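Local coordinates for protein 7,8-dihydro-6-hydroxymethylpterin pyrophosphokinase-dihydropteroate synthase (Plasmodium falciparum, PDB 6JWS) that probably catalyses two successive steps of folate biosynthesis, pyrophosphorylating 6-hydroxymethyl-7,8-dihydropterin with ATP and then joining the product to 4-aminobenzoate to give 7,8-dihydropteroate, at residues P477-D482 with L497-N502; F523-L528 with R569-F574; T218-N223 with I313-I318. The protein carries 1 engineered substitution. One frame throughout, in Å; residues are numbered along the deposited sequence.

Contact 1: residues P477-D482 with L497-N502. With PT1 (pteroic acid), chain I.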
# COMPACT_ATOMS: atom_id res chain seq x y z
N PRO B 477 27.30 8.94 7.76
CA PRO B 477 25.99 9.53 7.49
C PRO B 477 26.19 10.88 6.80
O PRO B 477 27.20 11.55 7.00
CB PRO B 477 25.32 9.69 8.86
CG PRO B 477 26.49 9.74 9.83
CD PRO B 477 27.61 8.94 9.20
N ILE B 478 25.25 11.19 5.92
CA ILE B 478 25.15 12.48 5.27
C ILE B 478 24.63 13.44 6.34
O ILE B 478 23.80 13.05 7.17
CB ILE B 478 24.20 12.31 4.07
CG1 ILE B 478 24.70 11.18 3.16
CG2 ILE B 478 24.02 13.62 3.32
CD1 ILE B 478 23.80 10.85 1.99
N ILE B 479 25.17 14.66 6.35
CA ILE B 479 24.77 15.65 7.35
C ILE B 479 23.99 16.76 6.66
O ILE B 479 24.49 17.43 5.74
CB ILE B 479 25.98 16.20 8.13
CG1 ILE B 479 26.79 15.09 8.82
CG2 ILE B 479 25.54 17.26 9.13
CD1 ILE B 479 25.94 14.18 9.68
N SER B 480 22.80 17.03 7.19
CA SER B 480 21.96 18.12 6.73
C SER B 480 21.84 19.19 7.82
O SER B 480 21.64 18.87 9.00
CB SER B 480 20.61 17.55 6.34
OG SER B 480 19.72 18.59 5.97
N ILE B 481 21.92 20.46 7.43
CA ILE B 481 21.72 21.53 8.41
C ILE B 481 20.43 22.28 8.11
O ILE B 481 20.25 22.81 7.02
CB ILE B 481 22.94 22.48 8.53
CG1 ILE B 481 22.63 23.67 9.42
CG2 ILE B 481 23.47 22.94 7.18
CD1 ILE B 481 23.85 24.23 10.10
N ASP B 482 19.54 22.32 9.10
CA ASP B 482 18.28 23.03 9.04
C ASP B 482 18.56 24.49 9.38
O ASP B 482 18.48 24.88 10.56
CB ASP B 482 17.29 22.40 10.01
CG ASP B 482 15.86 22.93 9.95
OD1 ASP B 482 15.63 24.03 9.38
OD2 ASP B 482 14.96 22.24 10.47
N LEU B 497 31.53 20.69 7.51
CA LEU B 497 30.77 20.12 8.61
C LEU B 497 29.46 19.51 8.11
O LEU B 497 28.83 18.79 8.86
CB LEU B 497 30.52 21.21 9.68
CG LEU B 497 31.77 21.84 10.29
CD1 LEU B 497 31.41 22.83 11.38
CD2 LEU B 497 32.69 20.77 10.86
N VAL B 498 29.07 19.82 6.86
CA VAL B 498 27.74 19.48 6.37
C VAL B 498 27.79 19.11 4.89
O VAL B 498 28.69 19.55 4.17
CB VAL B 498 26.70 20.60 6.62
CG1 VAL B 498 26.55 20.90 8.10
CG2 VAL B 498 27.00 21.88 5.84
N ASP B 499 26.77 18.35 4.44
CA ASP B 499 26.56 18.01 3.05
C ASP B 499 25.35 18.72 2.43
O ASP B 499 25.36 18.98 1.24
CB ASP B 499 26.35 16.50 2.93
CG ASP B 499 27.51 15.78 3.56
OD1 ASP B 499 28.64 15.99 3.04
OD2 ASP B 499 27.28 15.07 4.59
N ILE B 500 24.29 18.97 3.20
CA ILE B 500 23.01 19.35 2.62
C ILE B 500 22.49 20.61 3.32
O ILE B 500 22.50 20.65 4.55
CB ILE B 500 21.98 18.20 2.73
CG1 ILE B 500 22.33 17.01 1.83
CG2 ILE B 500 20.56 18.70 2.45
CD1 ILE B 500 21.51 15.76 2.06
N LEU B 501 22.07 21.61 2.55
CA LEU B 501 21.28 22.70 3.09
C LEU B 501 19.80 22.29 3.14
O LEU B 501 19.20 21.92 2.14
CB LEU B 501 21.50 23.98 2.27
CG LEU B 501 20.59 25.17 2.60
CD1 LEU B 501 20.82 25.67 4.03
CD2 LEU B 501 20.81 26.33 1.63
N ASN B 502 19.21 22.39 4.34
CA ASN B 502 17.78 22.23 4.52
C ASN B 502 17.19 23.61 4.83
O ASN B 502 17.24 24.07 5.96
CB ASN B 502 17.50 21.23 5.65
CG ASN B 502 16.03 21.13 5.97
OD1 ASN B 502 15.20 21.53 5.16
ND2 ASN B 502 15.70 20.63 7.16
C2 PT1 I . 9.95 19.89 7.83
C3 PT1 I . 10.50 20.48 9.05
C5 PT1 I . 11.87 20.98 8.97
N6 PT1 I . 9.80 20.57 10.22
C7 PT1 I . 11.96 20.34 6.67
N9 PT1 I . 12.54 20.88 7.79
C10 PT1 I . 10.38 21.16 11.30
N11 PT1 I . 12.65 20.27 5.47
C12 PT1 I . 11.67 21.66 11.21
C21 PT1 I . 3.17 21.04 13.83
O22 PT1 I . 2.94 20.29 14.81
O1 PT1 I . 8.70 19.41 7.83
N4 PT1 I . 10.70 19.84 6.71
N8 PT1 I . 12.39 21.55 10.07
C13 PT1 I . 9.58 21.29 12.56
N14 PT1 I . 8.51 22.30 12.34
C15 PT1 I . 7.24 22.02 12.69
C16 PT1 I . 6.16 22.58 11.96
C17 PT1 I . 7.00 21.16 13.81
C18 PT1 I . 4.84 22.26 12.34
C19 PT1 I . 5.67 20.87 14.19
C20 PT1 I . 4.59 21.40 13.44
O23 PT1 I . 2.23 21.50 13.17
O HOH W 1 29.07 13.25 5.48
O HOH W 2 15.91 25.86 7.48
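N502 lies alongside D482, pointing the same way, with amide and carboxylate planes 38° apart. Both leave their strands with CG anti to the backbone N, which carries them to the pterin of pteroic acid. There N502 OD1 accepts from PT1 N11 at 2.9 Å, and its ND2 gives a nearly straight bond (167°) to PT1 N9. D482 OD2 makes a close approach of 2.7 Å to PT1 N8, while a water links D482 OD1 to the carbonyl of N502.

Strands 478-482 and 500-503 run parallel through a beta-alpha-beta unit of the TIM barrel. I481 N donates a hydrogen bond to I500 O, and I481 O accepts one from N502 N. At the far end D499 uses the anti lone pair of OD2 to take I479 N at 2.8 Å (169°), so a carboxylate stands in for a strand carbonyl; I479 O accepts from both D499 N and I500 N.

The branched residues suit the two faces. I478 CG2 meets I500 CD1 at 3.5 Å on the face of S480 and N502, and I481 CG2 packs on V498 CG1 at 3.8 Å beneath helices 448-464 and 486-494. S480 OG bonds to D430, which also holds N502 ND2 weakly. The amide of N502 thus matches N11 and N9 with an acceptor and a donor, while the D482 carboxylate beside N8 probably polarises that part of the pterin.

Contact 2: residues F523-L528 with R569-F574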
# COMPACT_ATOMS: atom_id res chain seq x y z
N PHE B 523 29.79 20.57 -5.24
CA PHE B 523 28.40 21.00 -5.21
C PHE B 523 27.76 20.49 -3.93
O PHE B 523 28.17 19.45 -3.41
CB PHE B 523 27.63 20.51 -6.44
CG PHE B 523 28.05 21.10 -7.77
CD1 PHE B 523 27.54 22.32 -8.20
CD2 PHE B 523 28.92 20.43 -8.61
CE1 PHE B 523 27.91 22.86 -9.41
CE2 PHE B 523 29.29 20.97 -9.83
CZ PHE B 523 28.78 22.18 -10.23
N TYR B 524 26.78 21.24 -3.41
CA TYR B 524 25.99 20.76 -2.29
C TYR B 524 24.52 20.66 -2.66
O TYR B 524 24.01 21.47 -3.44
CB TYR B 524 26.16 21.66 -1.06
CG TYR B 524 27.57 21.76 -0.54
CD1 TYR B 524 28.06 20.85 0.38
CD2 TYR B 524 28.41 22.78 -0.97
CE1 TYR B 524 29.35 20.94 0.88
CE2 TYR B 524 29.71 22.89 -0.48
CZ TYR B 524 30.18 21.96 0.44
OH TYR B 524 31.45 22.06 0.91
N SER B 525 23.84 19.69 -2.03
CA SER B 525 22.43 19.47 -2.26
C SER B 525 21.61 20.34 -1.32
O SER B 525 22.12 20.84 -0.32
CB SER B 525 22.12 18.03 -2.08
OG SER B 525 22.71 17.31 -3.14
N VAL B 526 20.32 20.47 -1.64
CA VAL B 526 19.50 21.44 -0.95
C VAL B 526 18.06 20.94 -0.91
O VAL B 526 17.55 20.46 -1.93
CB VAL B 526 19.61 22.83 -1.59
CG1 VAL B 526 19.39 22.82 -3.11
CG2 VAL B 526 18.71 23.85 -0.89
N VAL B 527 17.43 21.10 0.26
CA VAL B 527 16.01 20.87 0.41
C VAL B 527 15.30 22.23 0.35
O VAL B 527 15.66 23.15 1.08
CB VAL B 527 15.72 20.10 1.72
CG1 VAL B 527 14.24 19.72 1.86
CG2 VAL B 527 16.61 18.86 1.87
N LEU B 528 14.30 22.35 -0.53
CA LEU B 528 13.45 23.53 -0.57
C LEU B 528 12.09 23.18 0.01
O LEU B 528 11.41 22.26 -0.47
CB LEU B 528 13.30 24.02 -2.01
CG LEU B 528 14.60 24.28 -2.78
CD1 LEU B 528 14.28 24.52 -4.26
CD2 LEU B 528 15.38 25.45 -2.17
N ARG B 569 20.15 20.26 -11.26
CA ARG B 569 18.77 19.87 -11.06
C ARG B 569 18.63 18.66 -10.13
O ARG B 569 17.71 18.62 -9.31
CB ARG B 569 18.08 19.57 -12.40
CG ARG B 569 16.57 19.37 -12.30
CD ARG B 569 15.92 19.12 -13.66
NE ARG B 569 16.08 20.29 -14.50
CZ ARG B 569 15.13 21.21 -14.68
NH1 ARG B 569 13.93 21.05 -14.13
NH2 ARG B 569 15.40 22.26 -15.43
N TYR B 570 19.53 17.68 -10.27
CA TYR B 570 19.45 16.41 -9.55
C TYR B 570 19.87 16.58 -8.08
O TYR B 570 19.85 15.62 -7.32
CB TYR B 570 20.29 15.36 -10.27
CG TYR B 570 21.72 15.77 -10.50
CD1 TYR B 570 22.67 15.60 -9.51
CD2 TYR B 570 22.11 16.38 -11.68
CE1 TYR B 570 23.98 16.01 -9.68
CE2 TYR B 570 23.42 16.79 -11.87
CZ TYR B 570 24.36 16.59 -10.87
OH TYR B 570 25.65 17.00 -11.01
N ARG B 571 20.21 17.81 -7.66
CA ARG B 571 20.64 18.03 -6.28
C ARG B 571 19.59 18.82 -5.48
O ARG B 571 19.87 19.23 -4.36
CB ARG B 571 21.99 18.76 -6.23
CG ARG B 571 23.20 17.85 -6.42
CD ARG B 571 24.51 18.58 -6.22
NE ARG B 571 25.67 17.70 -6.26
CZ ARG B 571 26.14 17.00 -5.23
NH1 ARG B 571 25.53 17.07 -4.05
NH2 ARG B 571 27.21 16.23 -5.39
N ILE B 572 18.39 18.99 -6.04
CA ILE B 572 17.38 19.82 -5.40
C ILE B 572 16.21 18.93 -5.00
O ILE B 572 15.66 18.24 -5.85
CB ILE B 572 16.91 20.91 -6.39
CG1 ILE B 572 18.08 21.81 -6.81
CG2 ILE B 572 15.75 21.72 -5.81
CD1 ILE B 572 17.80 22.69 -7.99
N LEU B 573 15.83 18.96 -3.72
CA LEU B 573 14.74 18.14 -3.22
C LEU B 573 13.59 19.04 -2.80
O LEU B 573 13.83 20.20 -2.44
CB LEU B 573 15.29 17.32 -2.06
CG LEU B 573 16.48 16.44 -2.45
CD1 LEU B 573 17.75 16.94 -1.78
CD2 LEU B 573 16.23 15.00 -2.05
N PHE B 574 12.36 18.52 -2.91
CA PHE B 574 11.14 19.26 -2.63
C PHE B 574 10.57 18.80 -1.29
O PHE B 574 10.62 17.61 -0.97
CB PHE B 574 10.05 18.95 -3.65
CG PHE B 574 10.26 19.50 -5.04
CD1 PHE B 574 11.42 19.22 -5.74
CD2 PHE B 574 9.26 20.19 -5.69
CE1 PHE B 574 11.59 19.73 -7.03
CE2 PHE B 574 9.44 20.72 -6.96
CZ PHE B 574 10.61 20.50 -7.62
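Two neighbouring parallel strands of the dihydropteroate synthase TIM barrel, 525-529 and 572-575, meet here, and at their N-terminal ends the barrel abuts the kinase half of the chain. Three backbone bonds set the register. V526 N reaches R571 O at 3.0 Å, L573 N reaches V526 O at 2.9 Å, and L528 N gives L573 O a bond that is essentially straight (179°).

Apolar residues line both faces of this pair. L528 CD1 presses on I572 CG2 at 3.5 Å, crossing it obliquely, and V526 lies beside I572 on the same outer face, which helix 547-564 covers through V526 and F574. V527 and L573 turn to the other face, where V527 CG2 and L573 CD1 stand 4.3 Å apart and V527 also touches the pteroic acid.

The polar feature is R571. Its chain, extended from CG to NE, runs past S525 and F523 so that its methylene groups lie against S525 OG and F523 CB. R571 NH1 donates to S525 OG at 3.0 Å, a bent bond (134°) with the oxygen tilted from the guanidinium plane. F523 CB approaches R571 NE to 3.4 Å, and F523 O sits 3.5 Å above one guanidinium face, toward its rim. The remaining grip comes from outside the barrel: R571 NE forms a salt bridge with E35 of helix 30-44, NH2 bonds to K379 O, and S525 OG bonds to V377 O. F523 stacks on H39 of the same helix.

An arginine suits this buried junction because its long apolar stem can pass through packed side chains while its N-H groups serve S525 OG, E35 OE2 and K379 O; the carboxylate of E35 probably balances the enclosed charge.

Contact 3: residues T218-N223 with I313-I318. With ATP (adenosine-5'-triphosphate), chain J.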
# COMPACT_ATOMS: atom_id res chain seq x y z
N THR B 218 22.14 25.56 -38.02
CA THR B 218 22.10 24.25 -38.65
C THR B 218 23.39 24.08 -39.45
O THR B 218 23.56 24.70 -40.50
CB THR B 218 20.90 24.15 -39.61
OG1 THR B 218 19.71 24.58 -38.96
CG2 THR B 218 20.71 22.76 -40.18
N ILE B 219 24.28 23.22 -38.95
CA ILE B 219 25.63 23.07 -39.49
C ILE B 219 25.93 21.59 -39.69
O ILE B 219 25.58 20.77 -38.85
CB ILE B 219 26.64 23.72 -38.51
CG1 ILE B 219 26.55 25.24 -38.56
CG2 ILE B 219 28.05 23.21 -38.75
CD1 ILE B 219 26.91 25.90 -37.25
N PHE B 220 26.59 21.27 -40.82
CA PHE B 220 27.25 19.99 -41.02
C PHE B 220 28.53 20.21 -41.82
O PHE B 220 28.47 20.54 -43.00
CB PHE B 220 26.32 18.94 -41.66
CG PHE B 220 26.72 17.51 -41.41
CD1 PHE B 220 27.72 16.90 -42.16
CD2 PHE B 220 26.12 16.77 -40.39
CE1 PHE B 220 28.10 15.58 -41.90
CE2 PHE B 220 26.50 15.46 -40.14
CZ PHE B 220 27.49 14.86 -40.89
N MET B 221 29.68 20.04 -41.16
CA MET B 221 30.97 20.29 -41.78
C MET B 221 31.71 18.96 -41.91
O MET B 221 32.08 18.37 -40.90
CB MET B 221 31.81 21.26 -40.93
CG MET B 221 31.38 22.71 -41.07
SD MET B 221 32.33 23.88 -40.03
CE MET B 221 34.02 23.47 -40.48
N LYS B 222 31.92 18.52 -43.16
CA LYS B 222 32.11 17.11 -43.48
C LYS B 222 33.54 16.64 -43.22
O LYS B 222 33.74 15.50 -42.80
CB LYS B 222 31.66 16.80 -44.91
CG LYS B 222 30.19 16.39 -45.05
CD LYS B 222 29.76 16.14 -46.49
CE LYS B 222 29.60 17.41 -47.29
NZ LYS B 222 28.83 17.19 -48.54
N ASN B 223 34.53 17.50 -43.49
CA ASN B 223 35.91 17.10 -43.26
C ASN B 223 36.71 18.25 -42.67
O ASN B 223 36.74 19.35 -43.22
CB ASN B 223 36.56 16.43 -44.47
CG ASN B 223 36.81 14.95 -44.26
OD1 ASN B 223 37.36 14.28 -45.13
ND2 ASN B 223 36.41 14.43 -43.11
N ILE B 313 38.66 15.73 -34.07
CA ILE B 313 37.53 16.45 -34.64
C ILE B 313 37.48 16.18 -36.14
O ILE B 313 38.17 16.84 -36.92
CB ILE B 313 37.61 17.96 -34.32
CG1 ILE B 313 37.73 18.21 -32.81
CG2 ILE B 313 36.43 18.70 -34.92
CD1 ILE B 313 37.82 19.67 -32.44
N GLU B 314 36.65 15.21 -36.51
CA GLU B 314 36.54 14.77 -37.89
C GLU B 314 35.48 15.58 -38.61
O GLU B 314 35.60 15.83 -39.81
CB GLU B 314 36.24 13.27 -37.95
CG GLU B 314 37.30 12.41 -37.27
CD GLU B 314 37.53 11.04 -37.88
OE1 GLU B 314 36.54 10.41 -38.32
OE2 GLU B 314 38.70 10.60 -37.93
N PHE B 315 34.43 15.98 -37.89
CA PHE B 315 33.34 16.76 -38.47
C PHE B 315 32.58 17.47 -37.35
O PHE B 315 32.80 17.19 -36.18
CB PHE B 315 32.44 15.88 -39.35
CG PHE B 315 31.58 14.89 -38.60
CD1 PHE B 315 32.10 13.69 -38.13
CD2 PHE B 315 30.23 15.15 -38.37
CE1 PHE B 315 31.30 12.79 -37.45
CE2 PHE B 315 29.43 14.24 -37.69
CZ PHE B 315 29.97 13.06 -37.23
N LEU B 316 31.72 18.42 -37.74
CA LEU B 316 30.86 19.10 -36.79
C LEU B 316 29.41 19.02 -37.25
O LEU B 316 29.06 19.50 -38.33
CB LEU B 316 31.29 20.57 -36.65
CG LEU B 316 30.51 21.35 -35.59
CD1 LEU B 316 30.78 20.79 -34.20
CD2 LEU B 316 30.85 22.84 -35.65
N SER B 317 28.55 18.46 -36.39
CA SER B 317 27.12 18.43 -36.67
C SER B 317 26.37 19.21 -35.60
O SER B 317 26.39 18.85 -34.42
CB SER B 317 26.62 17.00 -36.77
OG SER B 317 25.25 17.00 -37.19
N ILE B 318 25.70 20.29 -36.01
CA ILE B 318 24.79 21.00 -35.13
C ILE B 318 23.44 21.10 -35.83
O ILE B 318 23.35 21.67 -36.90
CB ILE B 318 25.31 22.40 -34.75
CG1 ILE B 318 26.75 22.40 -34.23
CG2 ILE B 318 24.34 23.08 -33.78
CD1 ILE B 318 26.89 22.01 -32.78
PG ATP J . 29.53 11.87 -31.45
O1G ATP J . 28.46 11.00 -30.81
O2G ATP J . 29.16 12.31 -32.86
O3G ATP J . 29.92 13.03 -30.57
PB ATP J . 31.33 9.51 -31.00
O1B ATP J . 32.33 8.91 -31.93
O2B ATP J . 30.17 8.68 -30.54
O3B ATP J . 30.83 10.90 -31.63
PA ATP J . 33.13 11.23 -29.46
O1A ATP J . 32.38 12.36 -28.81
O2A ATP J . 34.35 10.71 -28.78
O3A ATP J . 32.11 10.02 -29.70
O5' ATP J . 33.49 11.63 -30.97
C5' ATP J . 33.03 12.91 -31.48
C4' ATP J . 33.28 12.99 -32.96
O4' ATP J . 32.09 13.47 -33.64
C3' ATP J . 34.41 13.93 -33.38
O3' ATP J . 35.07 13.37 -34.51
C2' ATP J . 33.66 15.24 -33.65
O2' ATP J . 34.26 16.09 -34.59
C1' ATP J . 32.35 14.73 -34.23
N9 ATP J . 31.23 15.63 -33.97
C8 ATP J . 30.35 16.12 -34.91
N7 ATP J . 29.44 16.91 -34.39
C5 ATP J . 29.72 16.92 -33.03
C6 ATP J . 29.09 17.55 -31.95
N6 ATP J . 28.03 18.34 -32.08
N1 ATP J . 29.62 17.36 -30.71
C2 ATP J . 30.70 16.57 -30.59
N3 ATP J . 31.37 15.92 -31.54
C4 ATP J . 30.82 16.14 -32.76
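The ribose hydroxyl O2' of ATP gives F315 O a very short hydrogen bond of 2.4 Å, while F315 N donates back to the same O2' at 3.3 Å. E314 N adds a bond to O3', so backbone groups supply the hydrogen bonds to the sugar here. Further along, S317 N donates to ATP N7 at 2.7 Å, and ATP N6 donates to S317 O at 2.9 Å.

The S317 bonds use one edge of strand 316-318; the ribose bonds come from E314 and F315 just before it. The other edge pairs antiparallel with strand 219-221 through two hydrogen-bonded pairs, I219 with I318 and M221 with L316. This small sheet helps form the ATP pocket of the pyrophosphokinase (HPPK) half.

F315 holds CG in the crowded position between backbone N and carbonyl carbon (chi1 71°), packing its ring against ATP C8 and the sugar junction; C8 lies over one face, offset toward the rim. The F220 ring lies near parallel to that of F315 (planes 30° apart) but slid until overlap is slight. S317 OG, bonded to P319 O, rests 3.3 Å from F220 CD2.

Within this contact, adenine recognition therefore rests on main-chain polarity rather than charge.

How the contacts relate
Contacts 1 and 2 belong to one parallel barrel sheet and are joined directly: strands 500-503 and 525-529 are neighbours, with a probable hydrogen bond from V527 N to L501 O at 2.7 Å. Both are buried, yet contact 1 ends at the pterin pocket with an amide and a carboxylate, while contact 2 carries, at the N-terminal ends of its strands, an arginine meeting the kinase half. Contact 3 stands apart, its nearest atoms about 20 Å from contact 2 and about 34 Å from contact 1. It is an antiparallel two-stranded sheet, only partly buried, exposed at the end holding K222, N223 and E314. Pterin is gripped chiefly by side chains, ATP in contact 3 mainly by backbone.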